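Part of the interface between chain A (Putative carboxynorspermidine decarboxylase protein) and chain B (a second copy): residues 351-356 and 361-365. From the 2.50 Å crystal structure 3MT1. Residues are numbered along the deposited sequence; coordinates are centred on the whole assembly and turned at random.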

# COMPACT_ATOMS: atom_id res chain seq x y z
N THR A 351 18.58 -8.47 13.89
CA THR A 351 17.18 -8.27 13.58
C THR A 351 16.55 -7.41 14.64
O THR A 351 16.65 -7.69 15.84
CB THR A 351 16.47 -9.58 13.61
OG1 THR A 351 17.02 -10.38 12.57
CG2 THR A 351 14.97 -9.42 13.38
N VAL A 352 15.88 -6.36 14.17
CA VAL A 352 15.13 -5.48 15.03
C VAL A 352 13.68 -5.92 15.15
O VAL A 352 13.07 -5.78 16.21
CB VAL A 352 15.12 -4.05 14.48
CG1 VAL A 352 14.36 -3.12 15.41
CG2 VAL A 352 16.53 -3.54 14.34
N ARG A 353 13.10 -6.44 14.07
CA ARG A 353 11.66 -6.61 14.04
C ARG A 353 11.28 -7.69 13.06
O ARG A 353 11.50 -7.53 11.88
CB ARG A 353 10.98 -5.28 13.68
CG ARG A 353 9.45 -5.31 13.62
CD ARG A 353 8.81 -5.47 15.00
NE ARG A 353 7.38 -5.12 14.96
CZ ARG A 353 6.37 -5.99 14.92
NH1 ARG A 353 6.57 -7.30 14.94
NH2 ARG A 353 5.13 -5.53 14.87
N GLU A 354 10.72 -8.79 13.57
CA GLU A 354 10.13 -9.80 12.70
C GLU A 354 8.63 -9.65 12.75
O GLU A 354 8.05 -9.44 13.83
CB GLU A 354 10.49 -11.22 13.14
CG GLU A 354 11.57 -11.92 12.26
CD GLU A 354 12.27 -13.08 13.01
OE1 GLU A 354 12.94 -12.81 14.04
OE2 GLU A 354 12.14 -14.26 12.60
N PHE A 355 8.00 -9.72 11.59
CA PHE A 355 6.57 -9.66 11.51
C PHE A 355 6.06 -11.09 11.43
O PHE A 355 6.59 -11.89 10.67
CB PHE A 355 6.15 -8.84 10.30
CG PHE A 355 6.58 -7.42 10.37
CD1 PHE A 355 7.67 -6.97 9.68
CD2 PHE A 355 5.89 -6.52 11.17
CE1 PHE A 355 8.08 -5.63 9.76
CE2 PHE A 355 6.28 -5.19 11.27
CZ PHE A 355 7.38 -4.73 10.56
N THR A 356 5.05 -11.42 12.23
CA THR A 356 4.60 -12.80 12.32
C THR A 356 3.17 -12.92 11.85
O THR A 356 2.50 -11.91 11.51
CB THR A 356 4.55 -13.22 13.77
OG1 THR A 356 3.72 -12.28 14.47
CG2 THR A 356 5.97 -13.27 14.39
N GLU B 361 3.76 2.64 15.54
CA GLU B 361 5.15 2.66 16.01
C GLU B 361 5.79 1.31 15.84
O GLU B 361 6.95 1.20 15.40
CB GLU B 361 5.23 3.05 17.48
CG GLU B 361 6.60 3.55 17.87
CD GLU B 361 6.83 3.63 19.36
OE1 GLU B 361 7.42 4.65 19.82
OE2 GLU B 361 6.44 2.67 20.06
N GLN B 362 5.01 0.28 16.20
CA GLN B 362 5.40 -1.13 16.11
C GLN B 362 5.53 -1.66 14.66
O GLN B 362 6.14 -2.70 14.43
CB GLN B 362 4.45 -1.99 16.95
CG GLN B 362 4.74 -1.86 18.44
CD GLN B 362 3.55 -2.22 19.32
OE1 GLN B 362 2.54 -2.74 18.86
NE2 GLN B 362 3.67 -1.92 20.60
N SER B 363 4.98 -0.95 13.69
CA SER B 363 5.21 -1.36 12.33
C SER B 363 6.56 -0.87 11.77
O SER B 363 6.96 -1.31 10.71
CB SER B 363 4.06 -0.91 11.43
OG SER B 363 4.15 0.49 11.26
N LEU B 364 7.27 -0.00 12.50
CA LEU B 364 8.49 0.66 11.96
C LEU B 364 9.79 0.18 12.56
O LEU B 364 10.86 0.46 12.07
CB LEU B 364 8.41 2.18 12.16
CG LEU B 364 7.49 2.81 11.13
CD1 LEU B 364 7.07 4.21 11.53
CD2 LEU B 364 8.09 2.71 9.69
N SER B 365 9.68 -0.52 13.67
CA SER B 365 10.85 -1.00 14.36
C SER B 365 10.37 -1.73 15.58
O SER B 365 11.15 -1.99 16.48
CB SER B 365 11.80 0.14 14.76
OG SER B 365 13.02 0.06 14.04
OXT SER B 365 9.21 -2.07 15.68

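This is a small, largely polar contact in which one arginine of chain A binds the C-terminal end of chain B through a backbone carbonyl and the terminal carboxylate, with two hydrophobic side chains packing beside it. The stretches together bury 238 Å², and A:Arg353 and B:Ser365, whose CA atoms lie 5.7 Å apart, contribute the most.

The side chain of A:Arg353 leaves the strand toward chain B and places its guanidinium against the carbonyl of B:Gln362. Two donors converge on that single oxygen: NE of A:Arg353 lies 2.8 Å from O of B:Gln362, and NH2 of A:Arg353 lies 3.0 Å from the same atom. The N-H...O angles are 152° and 136°, so the NE bond is the straighter of the two. The acceptor sits at the guanidinium edge, near its plane, where the N-H groups point. OXT of B:Ser365 also lies near this plane, 3.6 Å from NE of A:Arg353, forming a long salt bridge with the chain's terminal charge. On its own chain the arginine makes a weak hydrogen bond from NH1 of A:Arg353 to O of A:Glu354 (2.8 Å, 119°).

Apolar atoms fill in around this polar centre. CG1 of A:Val352 approaches O of B:Ser365 at 3.6 Å and OG of B:Ser365 at 3.7 Å, so the valine covers part of the terminal residue without offering it a polar partner. A:Phe355 starts out sideways, but its ring reaches chain B, where CZ of A:Phe355 comes within 3.4 Å of O of B:Ser363; that oxygen lies at the ring edge, near its plane.

Chain B therefore meets its neighbour largely through main-chain oxygens. The CA-to-CB bonds of B:Ser363 and B:Leu364 point away, and the leucine side chain makes no contact with the chain A stretch.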